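Local coordinates for ABC transporter, periplasmic solute-binding protein (Rhizobium meliloti, PDB 4WED) that probably captures a peptide or nickel-containing solute in the periplasm and delivers it to an ABC transporter for import, at residues 109-115 and 142-148; 232-236 and 258-264; 240-245 and 497-503; 273-279 and 488-494; 315-319 and 331-335. Numbering follows the deposited sequence.

Contact 1 of 5, residues 109-115 and 142-148; sequences KFDAAAC and VVDDYHI
Helix 112-122 begins against the hairpin joining strands 137-144 and 147-152. Asp111 is the N-cap: with chi1 near +65° its OD1 accepts from Ala114 N at 3.2 Å. The first helical amide turns outward instead, Ala112 N donating to Asp145 O at 2.8 Å in the hairpin turn, where the CA atoms of Ala112 and Asp145 lie 4.9 Å apart. That turn closes an antiparallel pair with a classic beta bulge, Val143 and Asp144 both facing His147, and with an Asx turn, Asp144 (chi1 p) taking Tyr146 N on OD1 at 2.7 Å; His147 (chi1 m) adds ND1 to Asp144 OD1 at 2.8 Å. Ala112 CB drops into the hairpin, 3.6 Å from Val142 CG1, 3.7 Å from Ile148 CG1 and 2.9 Å from Asp144 O. Ile148, in the mt rotamer, also brings CD1 to 3.7 Å from Cys115 CB. At the exposed margin Lys109 runs t, t, p and then 89°, so that NZ meets Asp111 OD2 at 2.9 Å and reaches Asp145 OD2 in a long 3.7 Å salt bridge. Tyr146 (chi1 m) leans back, its CE1 4.0 Å from Phe110 O.

Contact 2 of 5, residues 232-236 and 258-264; sequences VAALR and QLEAAGF
Arg236 lies extended across the gap between two helices, overlapping Phe264, Leu259 and Ala262 in turn. This is plain helix-to-helix packing at one edge of the fold, in which helix 228-237 meets the end of helix 253-261, and that end is a Schellman motif: Phe264 N returns to Leu259 O at 2.8 Å and Gly263 N to Glu260 O at 2.9 Å, with Gly263 at phi 74° as the C-prime residue. Ala262 is the first residue to depart from helical angles, and the chain leaves extended through Phe264 (phi/psi -86/154). The CA atoms of Val232 and Leu259 are 7.4 Å apart, those of Arg236 and Ala262 7.8 Å. No hydrogen bond crosses; the two segments meet mainly through apolar side chains and the aliphatic part of Arg236. Leu259, chi1 m and chi2 t, sends CD2 to 4.0 Å from Val232 CG1 and 4.2 Å from Leu235 CD2. Leu235 (chi1 t, chi2 p) sets CG over one face of the Phe264 ring, 4.3 Å from CE1, while Phe264 (chi1 -81°) brings CZ to 3.6 Å from Arg236 CA. Leu235 and Leu259 both also rest on Ala499 of strand 488-500, so the helix pair backs onto the sheet. Arg236 takes m, t, t for its first three chi angles; its CG is 3.9 Å from Phe264 CE2, and at the far end Ala262 CB sits over one face of the guanidinium, 3.4 Å from NH1.

Contact 3 of 5, residues 240-245 and 497-503; sequences IDLVGG and IWAHSKR
Asp241 and Trp498, at opposite ends of this strand pair, bury the largest areas. Asp241 (chi1 m) faces Arg503 in a bidentate salt bridge, OD1 to Arg503 NE 2.9 Å and OD2 to Arg503 NH2 3.0 Å; OD1 also accepts from Ser501 OG at 2.8 Å, and Asp241 O from Ser501 N at 2.9 Å. Arg503 reaches back through chi1 81° and extended chi2 and chi3. Between the ends runs a short antiparallel ladder, 242-244 beside 497-500, the axes 4.7 Å apart at 167°. It joins two chain regions distant in sequence within one sheet. Val243 and Ala499 form the hydrogen-bonded pair, N to O 2.9 Å each way, with Val243 CG1 3.8 Å from Ala499 CB; Leu242 and His500 are a non-hydrogen-bonded pair. Trp498 (chi1 m, chi2 77°) lies across the glycines: Gly244 CA stands over its six-membered ring in a CH-pi contact, 4.0 Å from the centroid, and Gly245 CA is 3.7 Å from CZ2. A beta carbon on either glycine would strike the indole. Leu242 CG packs 4.1 Å from Trp498 CE3.

Contact 4 of 5, residues 273-279 and 488-494; sequences VTLVMAF and IAPLVYV
How a strand pair absorbs an extra residue, Leu491, is illustrated by 488-494 against 273-279; the axes of strands 274-279 and 488-493 approach to 4.3 Å, their directions 150° apart, antiparallel. Backbone hydrogen bonds come first. Val494 N to Val273 O (3.0 Å), Leu275 N to Val492 O (3.0 Å), Leu491 N to Leu275 O (2.8 Å), Met277 N to Ala489 O (2.7 Å) and Ala489 N to Met277 O (2.9 Å) zip the strands. The register slips by one: Thr274 pairs with Tyr493 but Val276 with Pro490, as Leu491, at psi -69°, is the extra residue. Apolar packing follows. On one face Leu275 (chi1 t, chi2 p) puts CB 4.2 Å from Val492 CG2, while Met277, present as selenomethionine, sets CE 4.1 Å from Ala489 CB. The other face holds Val276 CG1 4.1 Å from Ile488 CB and Thr274 CG2 4.1 Å from Pro490 CB. Leu491, pointing toward the opposite strand, brings CD1 to 4.0 Å from Leu275 CD2. A water links the end, 2.9 Å from Val494 O and weakly 3.4 Å from Val273 N. Strand 274-279 lies between 417-421 and 488-500; the latter also pairs with 315-316, and Met277 and Phe279 lean on helix 290-299.

Contact 5 of 5, residues 315-319 and 331-335; sequences KPAGN and QFDAP
This is a loop-to-loop contact beside the edge of a sheet, where the chain leaving the weak strand 315-316 is met by the loop that precedes helix 339-348. Backbones approach unusually closely: the CA atoms of Gly318 and Ala334 are 3.6 Å apart, and a beta carbon on Gly318 would fall within 3 Å of Phe332 O and Ala334 N, so a residue lacking one fits here. The touching parts, CA 316 to 319 and CA 331 to 335, run 131° apart, not as a ladder. Asn319, chi1 m and chi2 56°, makes the polar link, its OD1 accepting from Phe332 N at 3.1 Å, while its ND2 is held by Lys330 O. On the other flank Pro316 CB packs 3.5 Å from Ala334 CB, and Pro335 CD lies 3.7 Å from Ala317 O. Phe332 (chi1 m) brings CD2 to 3.7 Å from Asn319 ND2 and makes a cation-pi contact with Arg483. Lys315 and Ala317 bond through their backbones to Tyr493 and Leu491 of strand 488-500, and both Pro316 and Pro335 touch Arg302 of helix 302-310.

How the contacts relate
From the N terminus, contact 1 closes first, a local loop of 26 intervening residues in a part of the fold some 40 Å or more, centre to centre, from most of the others. Helix 228-237 then opens contact 2, and its segments alternate with those of contact 3, so the two cross and touch: Ala234 O lies 3.1 Å from Ile240 N, and Phe264 CD1 3.6 Å from His500 O. Contact 3 spans 251 residues and encloses contact 4, which in turn encloses contact 5. Strand 488-500 serves both outer pairings, and strand 315-316 of contact 5 pairs with it, Leu491 O lying 2.7 Å from Ala317 N. Long-range strand pairing thus frames shorter loops.

Contact 1 of 5, residues 109-115 and 142-148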
# COMPACT_ATOMS: atom_id res chain seq x y z
N LYS A 109 -31.42 -11.82 0.66
CA LYS A 109 -31.06 -11.52 2.05
C LYS A 109 -29.59 -11.85 2.32
O LYS A 109 -29.08 -12.89 1.92
CB LYS A 109 -31.97 -12.34 2.96
CG LYS A 109 -31.79 -12.21 4.46
CD LYS A 109 -33.00 -12.82 5.19
CE LYS A 109 -32.98 -14.35 5.24
NZ LYS A 109 -32.26 -14.86 6.45
N PHE A 110 -28.90 -10.98 3.04
CA PHE A 110 -27.54 -11.33 3.48
C PHE A 110 -27.60 -12.03 4.83
O PHE A 110 -28.18 -11.51 5.75
CB PHE A 110 -26.65 -10.12 3.55
CG PHE A 110 -25.26 -10.42 4.04
CD1 PHE A 110 -24.35 -11.06 3.21
CD2 PHE A 110 -24.88 -10.07 5.34
CE1 PHE A 110 -23.08 -11.35 3.65
CE2 PHE A 110 -23.61 -10.36 5.78
CZ PHE A 110 -22.71 -11.01 4.94
N ASP A 111 -27.03 -13.23 4.90
CA ASP A 111 -27.06 -14.06 6.11
C ASP A 111 -25.90 -15.11 6.10
O ASP A 111 -25.12 -15.21 5.14
CB ASP A 111 -28.48 -14.70 6.34
CG ASP A 111 -28.88 -15.71 5.25
OD1 ASP A 111 -28.06 -15.96 4.35
OD2 ASP A 111 -30.01 -16.26 5.29
N ALA A 112 -25.78 -15.88 7.16
CA ALA A 112 -24.74 -16.92 7.22
C ALA A 112 -24.59 -17.81 5.96
O ALA A 112 -23.49 -17.97 5.42
CB ALA A 112 -24.95 -17.79 8.44
N ALA A 113 -25.70 -18.38 5.52
CA ALA A 113 -25.77 -19.14 4.27
C ALA A 113 -25.18 -18.41 3.05
O ALA A 113 -24.47 -19.01 2.25
CB ALA A 113 -27.22 -19.52 4.01
N ALA A 114 -25.46 -17.13 2.89
CA ALA A 114 -24.97 -16.39 1.73
C ALA A 114 -23.49 -16.10 1.92
O ALA A 114 -22.72 -16.11 0.98
CB ALA A 114 -25.76 -15.10 1.55
N CYS A 115 -23.09 -15.91 3.17
CA CYS A 115 -21.70 -15.71 3.50
C CYS A 115 -20.83 -16.95 3.26
O CYS A 115 -19.77 -16.85 2.64
CB CYS A 115 -21.63 -15.30 4.96
SG CYS A 115 -19.96 -14.92 5.48
N VAL A 142 -21.41 -22.93 9.86
CA VAL A 142 -22.57 -22.07 10.16
C VAL A 142 -23.19 -22.47 11.51
O VAL A 142 -23.30 -23.65 11.84
CB VAL A 142 -23.63 -22.17 9.04
CG1 VAL A 142 -24.84 -21.29 9.35
CG2 VAL A 142 -23.00 -21.78 7.71
N VAL A 143 -23.55 -21.47 12.30
CA VAL A 143 -24.08 -21.67 13.64
C VAL A 143 -25.50 -21.19 13.63
O VAL A 143 -26.40 -21.94 14.01
CB VAL A 143 -23.25 -20.94 14.71
CG1 VAL A 143 -23.95 -20.93 16.07
CG2 VAL A 143 -21.87 -21.58 14.84
N ASP A 144 -25.73 -19.96 13.20
CA ASP A 144 -27.09 -19.52 12.96
C ASP A 144 -27.14 -18.57 11.73
O ASP A 144 -26.13 -18.41 11.01
CB ASP A 144 -27.71 -18.94 14.25
CG ASP A 144 -27.19 -17.55 14.58
OD1 ASP A 144 -26.35 -17.02 13.82
OD2 ASP A 144 -27.63 -16.98 15.60
N ASP A 145 -28.31 -17.98 11.46
CA ASP A 145 -28.45 -16.98 10.39
C ASP A 145 -27.46 -15.83 10.49
O ASP A 145 -27.16 -15.21 9.48
CB ASP A 145 -29.87 -16.40 10.36
CG ASP A 145 -30.89 -17.39 9.79
OD1 ASP A 145 -30.55 -18.58 9.68
OD2 ASP A 145 -32.01 -16.96 9.44
N TYR A 146 -26.95 -15.52 11.68
CA TYR A 146 -26.01 -14.41 11.79
C TYR A 146 -24.70 -14.74 12.45
O TYR A 146 -23.92 -13.83 12.71
CB TYR A 146 -26.72 -13.19 12.41
CG TYR A 146 -27.94 -12.88 11.59
CD1 TYR A 146 -27.83 -12.14 10.42
CD2 TYR A 146 -29.18 -13.44 11.89
CE1 TYR A 146 -28.93 -11.92 9.61
CE2 TYR A 146 -30.29 -13.21 11.09
CZ TYR A 146 -30.16 -12.46 9.95
OH TYR A 146 -31.22 -12.21 9.14
N HIS A 147 -24.40 -16.03 12.67
CA HIS A 147 -23.12 -16.40 13.29
C HIS A 147 -22.41 -17.47 12.49
O HIS A 147 -22.96 -18.53 12.21
CB HIS A 147 -23.29 -16.80 14.75
CG HIS A 147 -23.77 -15.67 15.61
ND1 HIS A 147 -25.09 -15.29 15.65
CD2 HIS A 147 -23.10 -14.80 16.40
CE1 HIS A 147 -25.23 -14.24 16.44
NE2 HIS A 147 -24.03 -13.92 16.90
N ILE A 148 -21.18 -17.16 12.10
CA ILE A 148 -20.30 -18.11 11.43
C ILE A 148 -18.95 -18.19 12.15
O ILE A 148 -18.40 -17.16 12.59
CB ILE A 148 -20.02 -17.73 9.95
CG1 ILE A 148 -21.31 -17.74 9.14
CG2 ILE A 148 -19.07 -18.74 9.32
CD1 ILE A 148 -21.11 -17.82 7.62

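Contact 2 of 5, residues 232-236 and 258-264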
# COMPACT_ATOMS: atom_id res chain seq x y z
N VAL A 232 -5.97 15.90 -16.93
CA VAL A 232 -5.75 17.26 -16.45
C VAL A 232 -6.68 18.28 -17.12
O VAL A 232 -7.34 19.08 -16.44
CB VAL A 232 -4.27 17.68 -16.69
CG1 VAL A 232 -4.04 19.16 -16.43
CG2 VAL A 232 -3.34 16.83 -15.81
N ALA A 233 -6.73 18.24 -18.44
CA ALA A 233 -7.60 19.12 -19.23
C ALA A 233 -9.04 18.97 -18.81
O ALA A 233 -9.73 19.97 -18.59
CB ALA A 233 -7.47 18.81 -20.71
N ALA A 234 -9.47 17.71 -18.66
CA ALA A 234 -10.89 17.40 -18.41
C ALA A 234 -11.41 17.97 -17.09
O ALA A 234 -12.58 18.34 -16.97
CB ALA A 234 -11.12 15.92 -18.49
N LEU A 235 -10.51 18.08 -16.12
CA LEU A 235 -10.87 18.64 -14.81
C LEU A 235 -11.01 20.17 -14.91
O LEU A 235 -11.95 20.77 -14.36
CB LEU A 235 -9.81 18.24 -13.76
CG LEU A 235 -9.98 18.78 -12.34
CD1 LEU A 235 -11.29 18.32 -11.72
CD2 LEU A 235 -8.81 18.35 -11.48
N ARG A 236 -10.07 20.79 -15.61
CA ARG A 236 -10.07 22.23 -15.84
C ARG A 236 -11.33 22.75 -16.54
O ARG A 236 -11.77 23.87 -16.28
CB ARG A 236 -8.87 22.62 -16.70
CG ARG A 236 -7.50 22.52 -16.05
CD ARG A 236 -6.51 23.22 -16.99
NE ARG A 236 -5.12 23.20 -16.55
CZ ARG A 236 -4.37 24.29 -16.33
NH1 ARG A 236 -4.88 25.52 -16.47
NH2 ARG A 236 -3.11 24.16 -15.94
N GLN A 258 0.62 21.86 -11.60
CA GLN A 258 -0.09 22.56 -12.68
C GLN A 258 -1.48 22.90 -12.21
O GLN A 258 -1.93 24.04 -12.34
CB GLN A 258 -0.20 21.71 -13.94
CG GLN A 258 1.11 21.43 -14.63
CD GLN A 258 0.98 20.37 -15.71
OE1 GLN A 258 -0.10 20.17 -16.29
NE2 GLN A 258 2.08 19.68 -16.00
N LEU A 259 -2.16 21.91 -11.64
CA LEU A 259 -3.55 22.11 -11.26
C LEU A 259 -3.63 23.10 -10.12
O LEU A 259 -4.46 24.03 -10.13
CB LEU A 259 -4.18 20.78 -10.90
CG LEU A 259 -4.35 19.92 -12.15
CD1 LEU A 259 -4.54 18.46 -11.79
CD2 LEU A 259 -5.53 20.42 -12.98
N GLU A 260 -2.74 22.92 -9.17
CA GLU A 260 -2.53 23.89 -8.14
C GLU A 260 -2.43 25.28 -8.75
O GLU A 260 -3.13 26.18 -8.31
CB GLU A 260 -1.25 23.58 -7.38
CG GLU A 260 -1.26 24.02 -5.92
CD GLU A 260 -0.42 23.10 -5.08
OE1 GLU A 260 -0.57 21.86 -5.22
OE2 GLU A 260 0.39 23.61 -4.28
N ALA A 261 -1.59 25.44 -9.77
CA ALA A 261 -1.40 26.74 -10.45
C ALA A 261 -2.70 27.24 -11.08
O ALA A 261 -3.06 28.41 -10.93
CB ALA A 261 -0.28 26.69 -11.49
N ALA A 262 -3.44 26.35 -11.72
CA ALA A 262 -4.77 26.68 -12.22
C ALA A 262 -5.82 26.98 -11.12
O ALA A 262 -7.01 27.04 -11.42
CB ALA A 262 -5.25 25.56 -13.11
N GLY A 263 -5.40 27.13 -9.86
CA GLY A 263 -6.32 27.37 -8.74
C GLY A 263 -7.12 26.15 -8.29
O GLY A 263 -8.11 26.29 -7.60
N PHE A 264 -6.71 24.95 -8.67
CA PHE A 264 -7.48 23.75 -8.24
C PHE A 264 -7.10 23.20 -6.87
O PHE A 264 -5.98 23.40 -6.39
CB PHE A 264 -7.47 22.63 -9.30
CG PHE A 264 -8.46 22.86 -10.40
CD1 PHE A 264 -9.81 22.58 -10.20
CD2 PHE A 264 -8.07 23.39 -11.61
CE1 PHE A 264 -10.75 22.81 -11.20
CE2 PHE A 264 -9.00 23.62 -12.61
CZ PHE A 264 -10.34 23.32 -12.40

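Contact 3 of 5, residues 240-245 and 497-503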
# COMPACT_ATOMS: atom_id res chain seq x y z
N ILE A 240 -14.73 16.49 -15.70
CA ILE A 240 -14.67 15.63 -14.52
C ILE A 240 -14.50 16.41 -13.21
O ILE A 240 -14.12 17.58 -13.21
CB ILE A 240 -13.56 14.57 -14.61
CG1 ILE A 240 -12.19 15.21 -14.81
CG2 ILE A 240 -13.90 13.56 -15.70
CD1 ILE A 240 -11.07 14.21 -14.70
N ASP A 241 -14.86 15.76 -12.13
CA ASP A 241 -14.74 16.31 -10.78
C ASP A 241 -13.55 15.79 -10.03
O ASP A 241 -13.14 16.41 -9.09
CB ASP A 241 -15.96 15.97 -9.95
CG ASP A 241 -17.22 16.54 -10.51
OD1 ASP A 241 -17.31 17.79 -10.65
OD2 ASP A 241 -18.12 15.73 -10.78
N LEU A 242 -12.99 14.67 -10.47
CA LEU A 242 -12.03 13.93 -9.67
C LEU A 242 -10.95 13.20 -10.45
O LEU A 242 -11.24 12.51 -11.40
CB LEU A 242 -12.80 12.90 -8.88
CG LEU A 242 -12.32 12.66 -7.48
CD1 LEU A 242 -12.19 13.97 -6.70
CD2 LEU A 242 -13.30 11.71 -6.83
N VAL A 243 -9.70 13.37 -10.07
CA VAL A 243 -8.62 12.68 -10.75
C VAL A 243 -7.59 12.26 -9.71
O VAL A 243 -7.45 12.93 -8.67
CB VAL A 243 -8.02 13.57 -11.86
CG1 VAL A 243 -7.44 14.84 -11.26
CG2 VAL A 243 -6.98 12.81 -12.70
N GLY A 244 -6.92 11.13 -9.95
CA GLY A 244 -5.88 10.61 -9.05
C GLY A 244 -5.95 9.12 -8.84
O GLY A 244 -6.91 8.45 -9.29
N GLY A 245 -4.95 8.59 -8.14
CA GLY A 245 -4.97 7.19 -7.68
C GLY A 245 -4.04 6.37 -8.53
O GLY A 245 -4.23 6.33 -9.74
N ILE A 497 -1.67 11.61 -4.82
CA ILE A 497 -2.16 12.92 -5.16
C ILE A 497 -3.46 12.83 -5.90
O ILE A 497 -3.55 12.13 -6.91
CB ILE A 497 -1.14 13.66 -6.01
CG1 ILE A 497 0.19 13.73 -5.26
CG2 ILE A 497 -1.65 15.06 -6.37
CD1 ILE A 497 1.36 13.97 -6.18
N TRP A 498 -4.46 13.52 -5.36
CA TRP A 498 -5.77 13.66 -5.98
C TRP A 498 -6.06 15.10 -6.27
O TRP A 498 -5.52 15.98 -5.62
CB TRP A 498 -6.84 13.08 -5.05
CG TRP A 498 -6.82 11.58 -4.99
CD1 TRP A 498 -5.95 10.78 -4.30
CD2 TRP A 498 -7.72 10.70 -5.65
NE1 TRP A 498 -6.23 9.45 -4.51
CE2 TRP A 498 -7.32 9.37 -5.34
CE3 TRP A 498 -8.80 10.89 -6.51
CZ2 TRP A 498 -8.01 8.26 -5.83
CZ3 TRP A 498 -9.48 9.79 -7.01
CH2 TRP A 498 -9.08 8.48 -6.66
N ALA A 499 -6.84 15.37 -7.32
CA ALA A 499 -7.43 16.70 -7.47
C ALA A 499 -8.91 16.58 -7.71
O ALA A 499 -9.35 15.63 -8.35
CB ALA A 499 -6.75 17.48 -8.57
N HIS A 500 -9.68 17.53 -7.18
CA HIS A 500 -11.10 17.66 -7.46
C HIS A 500 -11.47 19.06 -7.89
O HIS A 500 -10.68 20.02 -7.80
CB HIS A 500 -11.96 17.31 -6.23
CG HIS A 500 -11.69 18.15 -5.01
ND1 HIS A 500 -12.14 19.45 -4.86
CD2 HIS A 500 -11.05 17.84 -3.85
CE1 HIS A 500 -11.77 19.91 -3.68
NE2 HIS A 500 -11.11 18.95 -3.04
N SER A 501 -12.72 19.19 -8.33
CA SER A 501 -13.22 20.46 -8.79
C SER A 501 -13.70 21.24 -7.57
O SER A 501 -13.84 20.70 -6.47
CB SER A 501 -14.34 20.27 -9.82
OG SER A 501 -15.33 19.37 -9.38
N LYS A 502 -13.94 22.52 -7.81
CA LYS A 502 -14.41 23.44 -6.82
C LYS A 502 -15.71 22.98 -6.16
O LYS A 502 -15.92 23.24 -4.99
CB LYS A 502 -14.61 24.83 -7.45
N ARG A 503 -16.59 22.31 -6.90
CA ARG A 503 -17.92 21.98 -6.35
C ARG A 503 -17.87 20.76 -5.40
O ARG A 503 -18.81 20.55 -4.63
CB ARG A 503 -18.97 21.79 -7.47
CG ARG A 503 -18.95 20.43 -8.16
CD ARG A 503 -19.85 20.38 -9.41
NE ARG A 503 -19.87 19.03 -10.00
CZ ARG A 503 -20.97 18.29 -10.24
NH1 ARG A 503 -22.21 18.73 -9.99
NH2 ARG A 503 -20.82 17.08 -10.77
O HOH W 1 -1.97 9.52 -8.33

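Contact 4 of 5, residues 273-279 and 488-494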
# COMPACT_ATOMS: atom_id res chain seq x y z
N VAL A 273 3.55 3.71 1.18
CA VAL A 273 4.65 3.02 0.54
C VAL A 273 5.89 3.88 0.86
O VAL A 273 5.86 5.13 0.84
CB VAL A 273 4.50 2.95 -1.03
CG1 VAL A 273 5.75 2.43 -1.73
CG2 VAL A 273 3.33 2.06 -1.46
N THR A 274 6.99 3.20 1.18
CA THR A 274 8.22 3.86 1.52
C THR A 274 9.26 3.50 0.50
O THR A 274 9.39 2.33 0.10
CB THR A 274 8.70 3.47 2.93
OG1 THR A 274 7.58 3.55 3.84
CG2 THR A 274 9.86 4.41 3.38
N LEU A 275 9.95 4.52 0.05
CA LEU A 275 11.16 4.34 -0.74
C LEU A 275 12.29 4.22 0.21
O LEU A 275 12.53 5.14 0.97
CB LEU A 275 11.42 5.52 -1.66
CG LEU A 275 12.72 5.44 -2.46
CD1 LEU A 275 12.57 4.49 -3.63
CD2 LEU A 275 13.06 6.81 -2.99
N VAL A 276 13.00 3.12 0.14
CA VAL A 276 14.00 2.78 1.15
C VAL A 276 15.26 2.49 0.40
O VAL A 276 15.24 1.82 -0.63
CB VAL A 276 13.59 1.50 1.92
CG1 VAL A 276 14.58 1.20 3.03
CG2 VAL A 276 12.21 1.66 2.52
N MSE A 277 16.37 3.00 0.90
CA MSE A 277 17.62 2.59 0.35
C MSE A 277 18.17 1.44 1.16
O MSE A 277 18.09 1.41 2.39
CB MSE A 277 18.57 3.74 0.34
CG MSE A 277 19.74 3.34 -0.53
SE MSE A 277 20.91 4.91 -0.69
CE MSE A 277 21.50 5.06 1.19
N ALA A 278 18.72 0.48 0.43
CA ALA A 278 19.26 -0.74 0.95
C ALA A 278 20.78 -0.73 0.89
O ALA A 278 21.38 -0.09 0.01
CB ALA A 278 18.76 -1.91 0.12
N PHE A 279 21.38 -1.47 1.81
CA PHE A 279 22.82 -1.55 1.95
C PHE A 279 23.21 -2.96 1.66
O PHE A 279 22.52 -3.87 2.09
CB PHE A 279 23.22 -1.27 3.42
CG PHE A 279 23.00 0.16 3.86
CD1 PHE A 279 23.73 1.19 3.28
CD2 PHE A 279 22.09 0.46 4.86
CE1 PHE A 279 23.55 2.50 3.70
CE2 PHE A 279 21.87 1.77 5.26
CZ PHE A 279 22.62 2.80 4.67
N ILE A 488 18.91 -0.29 7.40
CA ILE A 488 18.23 0.23 6.22
C ILE A 488 18.25 1.76 6.24
O ILE A 488 18.50 2.33 7.29
CB ILE A 488 16.74 -0.26 6.15
CG1 ILE A 488 15.98 0.04 7.44
CG2 ILE A 488 16.68 -1.76 5.83
CD1 ILE A 488 14.47 0.05 7.26
N ALA A 489 17.97 2.41 5.10
CA ALA A 489 17.81 3.89 5.07
C ALA A 489 16.50 4.31 4.38
O ALA A 489 16.48 4.44 3.19
CB ALA A 489 19.03 4.57 4.41
N PRO A 490 15.40 4.45 5.13
CA PRO A 490 14.16 4.97 4.54
C PRO A 490 14.37 6.39 4.06
O PRO A 490 15.02 7.15 4.71
CB PRO A 490 13.16 4.92 5.70
CG PRO A 490 13.74 4.00 6.71
CD PRO A 490 15.23 4.14 6.57
N LEU A 491 13.87 6.72 2.88
CA LEU A 491 14.17 8.03 2.31
C LEU A 491 12.96 8.95 2.40
O LEU A 491 12.92 9.83 3.23
CB LEU A 491 14.64 7.82 0.88
CG LEU A 491 15.93 7.00 0.79
CD1 LEU A 491 16.30 6.85 -0.67
CD2 LEU A 491 17.03 7.74 1.52
N VAL A 492 11.91 8.65 1.64
CA VAL A 492 10.67 9.39 1.67
C VAL A 492 9.46 8.42 1.62
O VAL A 492 9.58 7.27 1.18
CB VAL A 492 10.56 10.33 0.47
CG1 VAL A 492 11.56 11.49 0.55
CG2 VAL A 492 10.75 9.54 -0.81
N TYR A 493 8.32 8.91 2.11
CA TYR A 493 7.05 8.31 1.84
C TYR A 493 6.57 8.81 0.49
O TYR A 493 6.68 10.01 0.13
CB TYR A 493 6.06 8.62 2.97
CG TYR A 493 6.64 8.24 4.34
CD1 TYR A 493 7.09 6.96 4.57
CD2 TYR A 493 6.76 9.17 5.37
CE1 TYR A 493 7.64 6.60 5.77
CE2 TYR A 493 7.32 8.83 6.60
CZ TYR A 493 7.77 7.53 6.79
OH TYR A 493 8.32 7.11 7.96
N VAL A 494 6.06 7.89 -0.29
CA VAL A 494 5.62 8.19 -1.66
C VAL A 494 4.20 8.75 -1.63
O VAL A 494 3.25 8.02 -1.35
CB VAL A 494 5.68 6.91 -2.50
CG1 VAL A 494 5.15 7.12 -3.92
CG2 VAL A 494 7.11 6.37 -2.56
O HOH W 2 1.53 5.73 -0.74

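Contact 5 of 5, residues 315-319 and 331-335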
# COMPACT_ATOMS: atom_id res chain seq x y z
N LYS A 315 6.87 13.24 1.90
CA LYS A 315 7.30 13.43 3.29
C LYS A 315 8.56 12.60 3.54
O LYS A 315 8.59 11.42 3.23
CB LYS A 315 6.19 13.02 4.23
CG LYS A 315 6.35 13.53 5.66
CD LYS A 315 5.68 12.61 6.70
N PRO A 316 9.63 13.22 4.04
CA PRO A 316 10.85 12.48 4.37
C PRO A 316 10.53 11.37 5.35
O PRO A 316 9.67 11.55 6.19
CB PRO A 316 11.75 13.52 5.05
CG PRO A 316 11.33 14.81 4.42
CD PRO A 316 9.84 14.68 4.14
N ALA A 317 11.22 10.25 5.23
CA ALA A 317 10.93 9.10 6.07
C ALA A 317 11.95 9.01 7.19
O ALA A 317 13.16 9.08 6.96
CB ALA A 317 10.93 7.83 5.25
N GLY A 318 11.44 8.91 8.40
CA GLY A 318 12.22 8.47 9.54
C GLY A 318 12.05 6.97 9.81
O GLY A 318 12.94 6.33 10.30
N ASN A 319 10.89 6.42 9.49
CA ASN A 319 10.58 5.02 9.79
C ASN A 319 10.35 4.25 8.51
O ASN A 319 9.99 4.82 7.47
CB ASN A 319 9.32 4.95 10.62
CG ASN A 319 9.50 5.62 11.95
OD1 ASN A 319 9.85 6.78 12.00
ND2 ASN A 319 9.31 4.88 13.02
N GLN A 331 7.23 6.29 16.35
CA GLN A 331 7.55 7.15 15.20
C GLN A 331 8.68 8.13 15.56
O GLN A 331 8.66 8.75 16.62
CB GLN A 331 6.30 7.86 14.67
CG GLN A 331 5.33 6.93 13.92
CD GLN A 331 5.81 6.53 12.51
OE1 GLN A 331 5.86 5.34 12.16
NE2 GLN A 331 6.17 7.52 11.70
N PHE A 332 9.67 8.20 14.70
CA PHE A 332 10.75 9.14 14.84
C PHE A 332 10.72 10.17 13.70
O PHE A 332 10.27 9.89 12.58
CB PHE A 332 12.08 8.41 14.79
CG PHE A 332 12.19 7.31 15.79
CD1 PHE A 332 12.59 7.58 17.09
CD2 PHE A 332 11.89 6.00 15.45
CE1 PHE A 332 12.70 6.57 18.03
CE2 PHE A 332 11.99 4.98 16.39
CZ PHE A 332 12.40 5.26 17.68
N ASP A 333 11.27 11.34 14.02
CA ASP A 333 11.54 12.38 13.06
C ASP A 333 12.46 11.86 12.00
O ASP A 333 13.48 11.21 12.31
CB ASP A 333 12.24 13.53 13.75
CG ASP A 333 11.41 14.14 14.85
OD1 ASP A 333 10.40 14.79 14.51
OD2 ASP A 333 11.77 13.98 16.04
N ALA A 334 12.12 12.14 10.74
CA ALA A 334 13.04 11.95 9.64
C ALA A 334 14.35 12.68 9.92
O ALA A 334 14.34 13.88 10.24
CB ALA A 334 12.43 12.46 8.35
N PRO A 335 15.50 11.97 9.77
CA PRO A 335 16.80 12.65 9.92
C PRO A 335 16.98 13.86 8.99
O PRO A 335 16.67 13.80 7.80
CB PRO A 335 17.82 11.57 9.55
CG PRO A 335 17.05 10.57 8.79
CD PRO A 335 15.65 10.59 9.29